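Local coordinates for ABC transporter substrate binding protein (Ribose) (Agrobacterium vitis S4, PDB 4WT7), which binds D-allitol in the cleft between its two lobes and probably serves as the carbohydrate-binding component of an ABC importer, at residues Ala269-Gln274 / Ala303-Lys308; Lys139-Gln144 / Tyr248-Ser253; Asp133-Gly138 / Glu298-Ala303; Trp226-Leu231 / Ser253-Gln258. All coordinates share one frame; numbering follows the deposited sequence.

The chain first reaches 133-138, which opens contact 3, and runs on along the same helix into 139-144, which opens contact 2. Contact 4 opens at 226-231. Contact 2 closes at 248-253, and contact 4 closes at 253-258, so these two loops cross and share Ser-253. Contact 1 opens later, at 269-274, in series with both. Contact 3 closes at 298-303, so the loops of contacts 2 and 4 are nested inside its loop. Contact 1 closes last, at 303-308, crosses contact 3 and shares Ala-303 with it. Contacts 1, 2 and 4 lie in the mixed-sheet lobe beside the allitol pocket, joining its edge strand, a sheet-packed helix and two neighbouring helices. Contact 3 ties crossings between the lobes together.

Contact 1 (Ala269-Gln274 / Ala303-Lys308); sequences ADVAQQ and ALLANK. With X9X (D-allitol), chain C.
Asp-270 and Ala-306 form an antiparallel hydrogen-bonded pair. Asp-270 N gives to Ala-306 O at 2.8 Å, and Ala-306 N gives to Asp-270 O at 3.0 Å. Ala-272 and Leu-304 repeat the pattern. Ala-272 N reaches Leu-304 O at 2.8 Å, and Leu-304 N reaches Ala-272 O at 2.8 Å. Between these rungs the side chains of Val-271 and Leu-305 cross at about a right angle, with Val-271 CG2 4.0 Å from Leu-305 CD1. Val-271 CG1 lies 3.9 Å from Ala-303 CB. Helix 134-148 packs on this face, and helix 311-318 packs on the face of Ala-272, Leu-304 and Ala-306. The pairing adds the last, antiparallel strand to an otherwise parallel sheet of order 2-1-3-4-5-6, as in type I periplasmic binding proteins. Other polar groups are met from outside. Asp-270 OD1 accepts from Gly-252 N, Ala-269 O from Gln-230 NE2, and Gln-144 OE1 from Asn-307 ND2. Past the strand, Gln-273 enters the ligand pocket. Its CG lies anti to the carbonyl carbon (chi1 -66°) and the chain then extends, which brings Gln-273 NE2 to 2.9 Å from allitol OAB. The N-H points almost straight at that oxygen, at 170°. NE2 also bonds Asp-251 OD1, while Gln-273 OE1 bonds Ser-132 OG. With both ends engaged, the amide is fixed in its rotation.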
loop_
_atom_site.group_PDB
_atom_site.type_symbol
_atom_site.label_atom_id
_atom_site.label_comp_id
_atom_site.label_asym_id
_atom_site.label_seq_id
_atom_site.Cartn_x
_atom_site.Cartn_y
_atom_site.Cartn_z
ATOM N N ALA A 269 3.096 13.035 -8.780
ATOM C CA ALA A 269 3.540 11.669 -9.042
ATOM C C ALA A 269 2.821 10.673 -8.123
ATOM O O ALA A 269 2.527 10.969 -6.961
ATOM C CB ALA A 269 5.019 11.545 -8.880
ATOM N N ASP A 270 2.519 9.492 -8.676
ATOM C CA ASP A 270 1.829 8.430 -7.924
ATOM C C ASP A 270 2.368 7.161 -8.516
ATOM O O ASP A 270 2.231 6.939 -9.725
ATOM C CB ASP A 270 0.327 8.512 -8.162
ATOM C CG ASP A 270 -0.474 7.519 -7.352
ATOM O OD1 ASP A 270 0.122 6.647 -6.647
ATOM O OD2 ASP A 270 -1.732 7.628 -7.408
ATOM N N VAL A 271 3.048 6.359 -7.720
ATOM C CA VAL A 271 3.537 5.075 -8.241
ATOM C C VAL A 271 2.399 4.046 -8.241
ATOM O O VAL A 271 1.908 3.606 -7.189
ATOM C CB VAL A 271 4.752 4.539 -7.442
ATOM C CG1 VAL A 271 5.248 3.249 -8.083
ATOM C CG2 VAL A 271 5.894 5.596 -7.389
ATOM N N ALA A 272 1.982 3.653 -9.430
ATOM C CA ALA A 272 0.877 2.724 -9.539
ATOM C C ALA A 272 1.347 1.328 -9.168
ATOM O O ALA A 272 2.422 0.861 -9.615
ATOM C CB ALA A 272 0.301 2.736 -10.915
ATOM N N GLN A 273 0.529 0.692 -8.353
ATOM C CA GLN A 273 0.645 -0.727 -8.066
ATOM C C GLN A 273 -0.394 -1.515 -8.821
ATOM O O GLN A 273 -1.258 -0.940 -9.508
ATOM C CB GLN A 273 0.430 -0.951 -6.581
ATOM C CG GLN A 273 1.502 -0.345 -5.740
ATOM C CD GLN A 273 1.556 -0.964 -4.332
ATOM O OE1 GLN A 273 2.194 -1.988 -4.127
ATOM N NE2 GLN A 273 0.854 -0.357 -3.387
ATOM N N GLN A 274 -0.319 -2.837 -8.667
ATOM C CA GLN A 274 -1.195 -3.782 -9.360
ATOM C C GLN A 274 -1.826 -4.735 -8.335
ATOM O O GLN A 274 -1.427 -5.905 -8.218
ATOM C CB GLN A 274 -0.393 -4.560 -10.381
ATOM C CG GLN A 274 0.309 -3.671 -11.392
ATOM C CD GLN A 274 0.826 -4.448 -12.616
ATOM O OE1 GLN A 274 0.043 -4.813 -13.502
ATOM N NE2 GLN A 274 2.148 -4.660 -12.694
ATOM N N ALA A 303 5.651 -2.298 -10.449
ATOM C CA ALA A 303 4.904 -1.058 -10.176
ATOM C C ALA A 303 5.313 -0.030 -11.197
ATOM O O ALA A 303 6.393 -0.119 -11.730
ATOM C CB ALA A 303 5.224 -0.536 -8.806
ATOM N N LEU A 304 4.482 0.975 -11.434
ATOM C CA LEU A 304 4.757 1.938 -12.507
ATOM C C LEU A 304 4.655 3.393 -12.047
ATOM O O LEU A 304 3.572 3.859 -11.714
ATOM C CB LEU A 304 3.752 1.730 -13.660
ATOM C CG LEU A 304 3.528 0.307 -14.141
ATOM C CD1 LEU A 304 2.116 0.110 -14.766
ATOM C CD2 LEU A 304 4.624 0.039 -15.174
ATOM N N LEU A 305 5.768 4.120 -12.046
ATOM C CA LEU A 305 5.728 5.509 -11.630
ATOM C C LEU A 305 4.975 6.344 -12.678
ATOM O O LEU A 305 5.394 6.448 -13.830
ATOM C CB LEU A 305 7.130 6.085 -11.431
ATOM C CG LEU A 305 7.024 7.457 -10.770
ATOM C CD1 LEU A 305 8.195 7.739 -9.829
ATOM C CD2 LEU A 305 6.939 8.531 -11.825
ATOM N N ALA A 306 3.864 6.927 -12.262
ATOM C CA ALA A 306 3.136 7.884 -13.074
ATOM C C ALA A 306 3.384 9.328 -12.590
ATOM O O ALA A 306 3.052 9.694 -11.460
ATOM C CB ALA A 306 1.650 7.567 -13.040
ATOM N N ASN A 307 3.966 10.151 -13.462
ATOM C CA ASN A 307 4.063 11.573 -13.199
ATOM C C ASN A 307 3.200 12.285 -14.246
ATOM O O ASN A 307 2.480 11.619 -15.019
ATOM C CB ASN A 307 5.520 12.040 -13.226
ATOM C CG ASN A 307 6.207 11.768 -14.550
ATOM O OD1 ASN A 307 5.619 11.921 -15.642
ATOM N ND2 ASN A 307 7.463 11.348 -14.463
ATOM N N LYS A 308 3.256 13.616 -14.300
ATOM C CA LYS A 308 2.346 14.319 -15.195
ATOM C C LYS A 308 2.601 13.954 -16.674
ATOM O O LYS A 308 1.675 13.946 -17.458
ATOM C CB LYS A 308 2.368 15.834 -14.954
ATOM C CG LYS A 308 1.910 16.210 -13.554
ATOM C CD LYS A 308 1.477 17.650 -13.519
ATOM C CE LYS A 308 0.659 17.945 -12.314
ATOM N NZ LYS A 308 -0.662 17.286 -12.377
HETATM O OAA X9X C . -1.511 0.285 4.908
HETATM C CAG X9X C . -2.026 1.316 4.146
HETATM C CAI X9X C . -1.824 1.278 2.666
HETATM O OAC X9X C . -0.487 1.535 2.310
HETATM C CAK X9X C . -2.388 0.020 2.072
HETATM O OAE X9X C . -3.687 -0.049 2.519
HETATM C CAL X9X C . -2.463 0.097 0.546
HETATM O OAF X9X C . -3.188 1.203 0.131
HETATM C CAJ X9X C . -1.157 -0.021 -0.214
HETATM O OAD X9X C . -0.441 1.163 -0.291
HETATM C CAH X9X C . -0.246 -1.152 0.216
HETATM O OAB X9X C . 0.580 -1.681 -0.799
#

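Contact 2 (Lys139-Gln144 / Tyr248-Ser253); sequences KDLALQ and YGVDGS. With X9X (D-allitol), chain C.
Leu-141 spreads its two methyls over the backbone and side chains at the end of strand 246-249. Leu-141 CD2 lies 3.7 Å from Val-250 CG2 and 3.7 Å from Gly-249 O. Leu-141 CD1 sits at the edge of the Tyr-248 ring, 4.0 Å from Tyr-248 CB. The leucine can reach them because its CG is anti to the backbone N (chi1 -176°). One helical turn later Gln-144 CG meets the same ring at its edge, 4.2 Å from Tyr-248 CE1. The Gln-144 amide lies nearly parallel to the ring plane, 16° away. Gln-144 NE2 and Tyr-248 OH both bond the carboxylate of Asp-148, which ties the polar ends together. This is helix 134-148 packed on the mixed sheet of one lobe of the periplasmic binding protein fold. The chain turns a corner at Val-250, and beyond it Asp-251 faces the ligand. Its carboxylate takes two hydroxyls of allitol: OAD gives to Asp-251 OD1 at 2.7 Å, and OAF gives to Asp-251 OD2 at 2.6 Å.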
loop_
_atom_site.group_PDB
_atom_site.type_symbol
_atom_site.label_atom_id
_atom_site.label_comp_id
_atom_site.label_asym_id
_atom_site.label_seq_id
_atom_site.Cartn_x
_atom_site.Cartn_y
_atom_site.Cartn_z
ATOM N N LYS A 139 12.339 4.600 -3.567
ATOM C CA LYS A 139 13.456 5.374 -4.119
ATOM C C LYS A 139 13.038 6.193 -5.371
ATOM O O LYS A 139 13.430 7.361 -5.564
ATOM C CB LYS A 139 14.612 4.411 -4.459
ATOM C CG LYS A 139 15.424 4.850 -5.670
ATOM C CD LYS A 139 16.122 3.701 -6.333
ATOM C CE LYS A 139 15.295 3.067 -7.410
ATOM N NZ LYS A 139 15.923 3.313 -8.731
ATOM N N ASP A 140 12.276 5.562 -6.249
ATOM C CA ASP A 140 11.832 6.226 -7.436
ATOM C C ASP A 140 10.954 7.426 -7.089
ATOM O O ASP A 140 11.083 8.477 -7.699
ATOM C CB ASP A 140 11.057 5.262 -8.346
ATOM C CG ASP A 140 11.957 4.241 -9.047
ATOM O OD1 ASP A 140 13.183 4.467 -9.208
ATOM O OD2 ASP A 140 11.412 3.196 -9.433
ATOM N N LEU A 141 10.024 7.254 -6.154
ATOM C CA LEU A 141 9.158 8.354 -5.762
ATOM C C LEU A 141 10.021 9.494 -5.168
ATOM O O LEU A 141 9.920 10.666 -5.569
ATOM C CB LEU A 141 8.087 7.869 -4.773
ATOM C CG LEU A 141 7.037 8.871 -4.319
ATOM C CD1 LEU A 141 6.305 9.338 -5.550
ATOM C CD2 LEU A 141 6.050 8.254 -3.324
ATOM N N ALA A 142 10.947 9.136 -4.294
ATOM C CA ALA A 142 11.751 10.134 -3.622
ATOM C C ALA A 142 12.612 10.911 -4.624
ATOM O O ALA A 142 12.744 12.124 -4.534
ATOM C CB ALA A 142 12.611 9.493 -2.522
ATOM N N LEU A 143 13.204 10.208 -5.586
ATOM C CA LEU A 143 14.057 10.871 -6.564
ATOM C C LEU A 143 13.223 11.820 -7.429
ATOM O O LEU A 143 13.671 12.905 -7.801
ATOM C CB LEU A 143 14.820 9.848 -7.417
ATOM C CG LEU A 143 15.939 9.129 -6.653
ATOM C CD1 LEU A 143 16.442 7.894 -7.418
ATOM C CD2 LEU A 143 17.082 10.084 -6.415
ATOM N N GLN A 144 12.005 11.400 -7.741
ATOM C CA GLN A 144 11.104 12.246 -8.502
ATOM C C GLN A 144 10.819 13.509 -7.694
ATOM O O GLN A 144 10.873 14.623 -8.211
ATOM C CB GLN A 144 9.807 11.511 -8.821
ATOM C CG GLN A 144 8.796 12.386 -9.586
ATOM C CD GLN A 144 8.991 12.280 -11.072
ATOM O OE1 GLN A 144 8.913 11.190 -11.624
ATOM N NE2 GLN A 144 9.262 13.397 -11.730
ATOM N N TYR A 248 2.756 13.728 -3.644
ATOM C CA TYR A 248 3.406 12.484 -4.047
ATOM C C TYR A 248 2.792 11.303 -3.311
ATOM O O TYR A 248 2.467 11.417 -2.147
ATOM C CB TYR A 248 4.907 12.568 -3.727
ATOM C CG TYR A 248 5.594 13.630 -4.532
ATOM C CD1 TYR A 248 6.079 13.360 -5.812
ATOM C CD2 TYR A 248 5.716 14.914 -4.044
ATOM C CE1 TYR A 248 6.684 14.326 -6.562
ATOM C CE2 TYR A 248 6.297 15.923 -4.820
ATOM C CZ TYR A 248 6.778 15.621 -6.073
ATOM O OH TYR A 248 7.373 16.612 -6.820
ATOM N N GLY A 249 2.640 10.171 -4.003
ATOM C CA GLY A 249 2.105 8.979 -3.373
ATOM C C GLY A 249 2.222 7.678 -4.164
ATOM O O GLY A 249 2.887 7.593 -5.210
ATOM N N VAL A 250 1.546 6.658 -3.643
ATOM C CA VAL A 250 1.634 5.325 -4.188
ATOM C C VAL A 250 0.269 4.650 -4.198
ATOM O O VAL A 250 -0.574 4.941 -3.341
ATOM C CB VAL A 250 2.602 4.483 -3.296
ATOM C CG1 VAL A 250 2.751 3.086 -3.825
ATOM C CG2 VAL A 250 3.932 5.174 -3.167
ATOM N N ASP A 251 0.095 3.756 -5.179
ATOM C CA ASP A 251 -1.041 2.834 -5.369
ATOM C C ASP A 251 -1.627 2.962 -6.796
ATOM O O ASP A 251 -2.051 1.967 -7.391
ATOM C CB ASP A 251 -2.167 3.023 -4.346
ATOM C CG ASP A 251 -1.841 2.438 -2.992
ATOM O OD1 ASP A 251 -0.705 1.966 -2.823
ATOM O OD2 ASP A 251 -2.725 2.506 -2.090
ATOM N N GLY A 252 -1.640 4.191 -7.328
ATOM C CA GLY A 252 -2.360 4.468 -8.561
ATOM C C GLY A 252 -3.853 4.181 -8.475
ATOM O O GLY A 252 -4.427 3.525 -9.347
ATOM N N SER A 253 -4.498 4.643 -7.416
ATOM C CA SER A 253 -5.955 4.617 -7.393
ATOM C C SER A 253 -6.416 5.505 -8.554
ATOM O O SER A 253 -5.791 6.502 -8.841
ATOM C CB SER A 253 -6.504 5.128 -6.046
ATOM O OG SER A 253 -5.789 4.562 -4.967
HETATM O OAA X9X C . -1.511 0.285 4.908
HETATM C CAG X9X C . -2.026 1.316 4.146
HETATM C CAI X9X C . -1.824 1.278 2.666
HETATM O OAC X9X C . -0.487 1.535 2.310
HETATM C CAK X9X C . -2.388 0.020 2.072
HETATM O OAE X9X C . -3.687 -0.049 2.519
HETATM C CAL X9X C . -2.463 0.097 0.546
HETATM O OAF X9X C . -3.188 1.203 0.131
HETATM C CAJ X9X C . -1.157 -0.021 -0.214
HETATM O OAD X9X C . -0.441 1.163 -0.291
HETATM C CAH X9X C . -0.246 -1.152 0.216
HETATM O OAB X9X C . 0.580 -1.681 -0.799
#

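Contact 3 (Asp133-Gly138 / Glu298-Ala303); sequences DNWGIG and ESYVPA
Asp-133 and Tyr-300 bring their CA atoms to 5.6 Å where the start of helix 134-148 passes strand 298-300, and Ile-137 CA is 7.1 Å from Ala-303 CA. Asp-133 is the N-cap of the helix. Asp-133 OD1 accepts from Gly-136 N at 3.0 Å, with an N-H...O angle of 171° and the donor well above the carboxylate plane. Tyr-300 leans in with CD1 3.7 Å from Asp-133 CA. Tyr-300 OH lies 3.7 Å from Trp-135 CZ3 and gives to Glu-298 OE1 at 2.6 Å, on the anti lone pair. That same Glu-298 oxygen is at the edge of the indole, near its plane, while Glu-298 OE2 is bonded to Asn-129. Further along, Ile-137 CD1 rests 3.7 Å from Ala-303 CB. These are hinge crossings: 133-138 leaves the parallel sheet for the other lobe, and 298-303 leads the same way. A water accepts from Asp-133 N and gives to Val-301 O, so it joins the two backbones. Between these two segments the backbones thus meet through one water and the side chains pack, although just before 133-138 Thr-131 pairs directly with Val-301. The water-mediated link is consistent with a hinge that can adjust.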
loop_
_atom_site.group_PDB
_atom_site.type_symbol
_atom_site.label_atom_id
_atom_site.label_comp_id
_atom_site.label_asym_id
_atom_site.label_seq_id
_atom_site.Cartn_x
_atom_site.Cartn_y
_atom_site.Cartn_z
ATOM N N ASP A 133 8.141 -4.340 -5.232
ATOM C CA ASP A 133 9.480 -4.089 -4.744
ATOM C C ASP A 133 9.468 -2.659 -4.214
ATOM O O ASP A 133 9.699 -1.704 -4.967
ATOM C CB ASP A 133 10.490 -4.223 -5.869
ATOM C CG ASP A 133 11.866 -3.713 -5.510
ATOM O OD1 ASP A 133 12.057 -3.050 -4.467
ATOM O OD2 ASP A 133 12.804 -4.008 -6.297
ATOM N N ASN A 134 9.186 -2.534 -2.928
ATOM C CA ASN A 134 9.009 -1.233 -2.307
ATOM C C ASN A 134 10.278 -0.419 -2.113
ATOM O O ASN A 134 10.223 0.780 -1.943
ATOM C CB ASN A 134 8.229 -1.399 -1.012
ATOM C CG ASN A 134 6.798 -1.707 -1.300
ATOM O OD1 ASN A 134 6.097 -0.879 -1.868
ATOM N ND2 ASN A 134 6.379 -2.924 -1.016
ATOM N N TRP A 135 11.427 -1.058 -2.218
ATOM C CA TRP A 135 12.656 -0.296 -2.252
ATOM C C TRP A 135 12.718 0.528 -3.540
ATOM O O TRP A 135 13.027 1.733 -3.511
ATOM C CB TRP A 135 13.824 -1.244 -2.112
ATOM C CG TRP A 135 13.840 -1.901 -0.755
ATOM C CD1 TRP A 135 14.382 -1.377 0.377
ATOM C CD2 TRP A 135 13.289 -3.176 -0.381
ATOM N NE1 TRP A 135 14.227 -2.232 1.408
ATOM C CE2 TRP A 135 13.563 -3.359 0.979
ATOM C CE3 TRP A 135 12.626 -4.203 -1.079
ATOM C CZ2 TRP A 135 13.155 -4.501 1.699
ATOM C CZ3 TRP A 135 12.228 -5.347 -0.370
ATOM C CH2 TRP A 135 12.496 -5.482 1.003
ATOM N N GLY A 136 12.376 -0.122 -4.648
ATOM C CA GLY A 136 12.300 0.524 -5.963
ATOM C C GLY A 136 11.258 1.630 -5.940
ATOM O O GLY A 136 11.558 2.754 -6.312
ATOM N N ILE A 137 10.040 1.307 -5.492
ATOM C CA ILE A 137 8.979 2.296 -5.391
ATOM C C ILE A 137 9.419 3.521 -4.593
ATOM O O ILE A 137 9.283 4.669 -5.036
ATOM C CB ILE A 137 7.740 1.696 -4.724
ATOM C CG1 ILE A 137 6.972 0.858 -5.747
ATOM C CG2 ILE A 137 6.816 2.807 -4.187
ATOM C CD1 ILE A 137 5.715 0.237 -5.199
ATOM N N GLY A 138 9.931 3.278 -3.395
ATOM C CA GLY A 138 10.185 4.372 -2.488
ATOM C C GLY A 138 11.309 5.223 -2.997
ATOM O O GLY A 138 11.237 6.447 -2.905
ATOM N N GLU A 298 9.741 -13.874 -1.103
ATOM C CA GLU A 298 8.929 -12.740 -1.584
ATOM C C GLU A 298 8.755 -12.916 -3.080
ATOM O O GLU A 298 9.609 -13.532 -3.718
ATOM C CB GLU A 298 9.589 -11.394 -1.238
ATOM C CG GLU A 298 9.934 -11.212 0.271
ATOM C CD GLU A 298 9.697 -9.788 0.799
ATOM O OE1 GLU A 298 10.055 -8.787 0.115
ATOM O OE2 GLU A 298 9.147 -9.664 1.921
ATOM N N SER A 299 7.646 -12.396 -3.613
ATOM C CA SER A 299 7.336 -12.417 -5.042
ATOM C C SER A 299 6.918 -11.004 -5.438
ATOM O O SER A 299 5.906 -10.504 -4.956
ATOM C CB SER A 299 6.213 -13.420 -5.317
ATOM O OG SER A 299 6.663 -14.722 -4.947
ATOM N N TYR A 300 7.706 -10.351 -6.287
ATOM C CA TYR A 300 7.487 -8.941 -6.589
ATOM C C TYR A 300 6.696 -8.745 -7.837
ATOM O O TYR A 300 6.961 -9.359 -8.858
ATOM C CB TYR A 300 8.822 -8.190 -6.689
ATOM C CG TYR A 300 9.633 -8.319 -5.403
ATOM C CD1 TYR A 300 9.198 -7.731 -4.233
ATOM C CD2 TYR A 300 10.817 -9.045 -5.367
ATOM C CE1 TYR A 300 9.917 -7.857 -3.059
ATOM C CE2 TYR A 300 11.543 -9.177 -4.208
ATOM C CZ TYR A 300 11.096 -8.582 -3.057
ATOM O OH TYR A 300 11.794 -8.701 -1.882
ATOM N N VAL A 301 5.698 -7.890 -7.740
ATOM C CA VAL A 301 4.889 -7.535 -8.887
ATOM C C VAL A 301 5.267 -6.124 -9.298
ATOM O O VAL A 301 5.336 -5.232 -8.442
ATOM C CB VAL A 301 3.412 -7.541 -8.556
ATOM C CG1 VAL A 301 2.626 -6.925 -9.742
ATOM C CG2 VAL A 301 2.955 -8.949 -8.263
ATOM N N PRO A 302 5.510 -5.912 -10.603
ATOM C CA PRO A 302 6.034 -4.620 -11.011
ATOM C C PRO A 302 5.077 -3.477 -10.650
ATOM O O PRO A 302 3.865 -3.677 -10.562
ATOM C CB PRO A 302 6.193 -4.771 -12.529
ATOM C CG PRO A 302 6.453 -6.265 -12.717
ATOM C CD PRO A 302 5.542 -6.902 -11.694
ATOM N N ALA A 303 5.651 -2.298 -10.449
ATOM C CA ALA A 303 4.904 -1.058 -10.176
ATOM C C ALA A 303 5.313 -0.030 -11.197
ATOM O O ALA A 303 6.393 -0.119 -11.730
ATOM C CB ALA A 303 5.224 -0.536 -8.806
HETATM O O HOH W 1 7.555 -3.965 -7.966
#

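Contact 4 (Trp226-Leu231 / Ser253-Gln258); sequences WDIPQL and SPEVLQ. With X9X (D-allitol), chain C.
Behind the allitol pocket, Asp-227 and Ser-253 pin together the starts of two helices. The Asp-227 carboxylate takes two bonds from one residue. Ser-253 OG gives to Asp-227 OD1 at 2.6 Å, and Ser-253 N gives to Asp-227 OD2 at 2.8 Å. Both use syn lone pairs, so the carboxylate is gripped on the side between its oxygens. Asp-227 OD2 also lies close to Asp-270 OD2, and a proton may be shared there. The segments belong to the helices before and after strand 246-249 in this lobe's alternating alpha/beta fold; the axes of 227-231 and 254-258 cross at 54°. Val-256 wedges between them: CG2 lies 3.5 Å from Asp-227 O and 3.9 Å from Leu-231 CB, and CG1 is 3.6 Å from Gln-230 OE1. On the pocket side Trp-226 holds the ligand, with allitol CAI 3.7 Å above one face of the indole. Pro-229 CD sits over the centre of the opposite face, and NE1 of Trp-226 is bonded to Asp-193.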
loop_
_atom_site.group_PDB
_atom_site.type_symbol
_atom_site.label_atom_id
_atom_site.label_comp_id
_atom_site.label_asym_id
_atom_site.label_seq_id
_atom_site.Cartn_x
_atom_site.Cartn_y
_atom_site.Cartn_z
ATOM N N TRP A 226 0.995 6.050 0.527
ATOM C CA TRP A 226 -0.068 5.565 -0.327
ATOM C C TRP A 226 -0.908 6.785 -0.702
ATOM O O TRP A 226 -0.749 7.834 -0.113
ATOM C CB TRP A 226 -0.901 4.481 0.356
ATOM C CG TRP A 226 -1.514 4.911 1.642
ATOM C CD1 TRP A 226 -0.860 5.365 2.759
ATOM C CD2 TRP A 226 -2.894 4.899 1.965
ATOM N NE1 TRP A 226 -1.760 5.669 3.753
ATOM C CE2 TRP A 226 -3.019 5.381 3.299
ATOM C CE3 TRP A 226 -4.038 4.524 1.286
ATOM C CZ2 TRP A 226 -4.262 5.518 3.930
ATOM C CZ3 TRP A 226 -5.260 4.648 1.912
ATOM C CH2 TRP A 226 -5.366 5.144 3.213
ATOM N N ASP A 227 -1.834 6.642 -1.632
ATOM C CA ASP A 227 -2.304 7.824 -2.358
ATOM C C ASP A 227 -3.651 8.433 -1.926
ATOM O O ASP A 227 -4.021 9.489 -2.409
ATOM C CB ASP A 227 -2.188 7.602 -3.872
ATOM C CG ASP A 227 -3.231 6.633 -4.442
ATOM O OD1 ASP A 227 -4.039 6.065 -3.669
ATOM O OD2 ASP A 227 -3.212 6.465 -5.693
ATOM N N ILE A 228 -4.348 7.803 -0.981
ATOM C CA ILE A 228 -5.586 8.372 -0.483
ATOM C C ILE A 228 -5.353 9.607 0.400
ATOM O O ILE A 228 -6.083 10.606 0.251
ATOM C CB ILE A 228 -6.454 7.278 0.188
ATOM C CG1 ILE A 228 -6.706 6.143 -0.825
ATOM C CG2 ILE A 228 -7.766 7.830 0.668
ATOM C CD1 ILE A 228 -7.202 6.621 -2.222
ATOM N N PRO A 229 -4.331 9.584 1.282
ATOM C CA PRO A 229 -3.988 10.854 1.958
ATOM C C PRO A 229 -3.514 11.893 0.927
ATOM O O PRO A 229 -3.820 13.108 1.030
ATOM C CB PRO A 229 -2.844 10.475 2.883
ATOM C CG PRO A 229 -3.005 8.979 3.088
ATOM C CD PRO A 229 -3.610 8.429 1.841
ATOM N N GLN A 230 -2.790 11.413 -0.085
ATOM C CA GLN A 230 -2.378 12.282 -1.177
ATOM C C GLN A 230 -3.590 13.015 -1.743
ATOM O O GLN A 230 -3.531 14.212 -1.979
ATOM C CB GLN A 230 -1.635 11.514 -2.272
ATOM C CG GLN A 230 -1.067 12.379 -3.396
ATOM C CD GLN A 230 -0.483 11.534 -4.541
ATOM O OE1 GLN A 230 -0.610 10.299 -4.563
ATOM N NE2 GLN A 230 0.149 12.202 -5.497
ATOM N N LEU A 231 -4.678 12.286 -1.966
ATOM C CA LEU A 231 -5.915 12.859 -2.509
ATOM C C LEU A 231 -6.450 13.984 -1.603
ATOM O O LEU A 231 -6.735 15.074 -2.069
ATOM C CB LEU A 231 -6.973 11.763 -2.644
ATOM C CG LEU A 231 -8.367 12.106 -3.190
ATOM C CD1 LEU A 231 -8.251 12.896 -4.487
ATOM C CD2 LEU A 231 -9.179 10.792 -3.393
ATOM N N SER A 253 -4.498 4.643 -7.416
ATOM C CA SER A 253 -5.955 4.617 -7.393
ATOM C C SER A 253 -6.416 5.505 -8.554
ATOM O O SER A 253 -5.791 6.502 -8.841
ATOM C CB SER A 253 -6.504 5.128 -6.046
ATOM O OG SER A 253 -5.789 4.562 -4.967
ATOM N N PRO A 254 -7.498 5.120 -9.235
ATOM C CA PRO A 254 -7.936 5.869 -10.428
ATOM C C PRO A 254 -8.222 7.332 -10.137
ATOM O O PRO A 254 -7.852 8.208 -10.920
ATOM C CB PRO A 254 -9.236 5.176 -10.835
ATOM C CG PRO A 254 -9.137 3.802 -10.271
ATOM C CD PRO A 254 -8.288 3.893 -9.023
ATOM N N GLU A 255 -8.905 7.591 -9.037
ATOM C CA GLU A 255 -9.262 8.957 -8.688
ATOM C C GLU A 255 -8.023 9.857 -8.521
ATOM O O GLU A 255 -8.096 11.052 -8.768
ATOM C CB GLU A 255 -10.162 8.967 -7.452
ATOM C CG GLU A 255 -9.536 8.305 -6.190
ATOM C CD GLU A 255 -9.841 6.773 -6.003
ATOM O OE1 GLU A 255 -9.840 5.966 -6.990
ATOM O OE2 GLU A 255 -10.068 6.394 -4.819
ATOM N N VAL A 256 -6.872 9.293 -8.146
ATOM C CA VAL A 256 -5.656 10.103 -7.961
ATOM C C VAL A 256 -4.821 10.222 -9.226
ATOM O O VAL A 256 -4.281 11.289 -9.517
ATOM C CB VAL A 256 -4.750 9.545 -6.824
ATOM C CG1 VAL A 256 -3.488 10.374 -6.673
ATOM C CG2 VAL A 256 -5.523 9.536 -5.536
ATOM N N LEU A 257 -4.735 9.132 -9.984
ATOM C CA LEU A 257 -4.104 9.154 -11.306
ATOM C C LEU A 257 -4.692 10.241 -12.191
ATOM O O LEU A 257 -3.963 10.923 -12.907
ATOM C CB LEU A 257 -4.277 7.812 -11.997
ATOM C CG LEU A 257 -3.391 6.700 -11.447
ATOM C CD1 LEU A 257 -3.398 5.499 -12.332
ATOM C CD2 LEU A 257 -1.965 7.198 -11.231
ATOM N N GLN A 258 -6.007 10.397 -12.128
ATOM C CA GLN A 258 -6.671 11.413 -12.933
ATOM C C GLN A 258 -6.368 12.819 -12.427
ATOM O O GLN A 258 -6.414 13.758 -13.192
ATOM C CB GLN A 258 -8.167 11.136 -13.067
ATOM C CG GLN A 258 -8.998 11.326 -11.810
ATOM C CD GLN A 258 -10.388 10.670 -11.953
ATOM O OE1 GLN A 258 -10.497 9.588 -12.533
ATOM N NE2 GLN A 258 -11.451 11.341 -11.454
HETATM O OAA X9X C . -1.511 0.285 4.908
HETATM C CAG X9X C . -2.026 1.316 4.146
HETATM C CAI X9X C . -1.824 1.278 2.666
HETATM O OAC X9X C . -0.487 1.535 2.310
HETATM C CAK X9X C . -2.388 0.020 2.072
HETATM O OAE X9X C . -3.687 -0.049 2.519
HETATM C CAL X9X C . -2.463 0.097 0.546
HETATM O OAF X9X C . -3.188 1.203 0.131
HETATM C CAJ X9X C . -1.157 -0.021 -0.214
HETATM O OAD X9X C . -0.441 1.163 -0.291
HETATM C CAH X9X C . -0.246 -1.152 0.216
HETATM O OAB X9X C . 0.580 -1.681 -0.799
#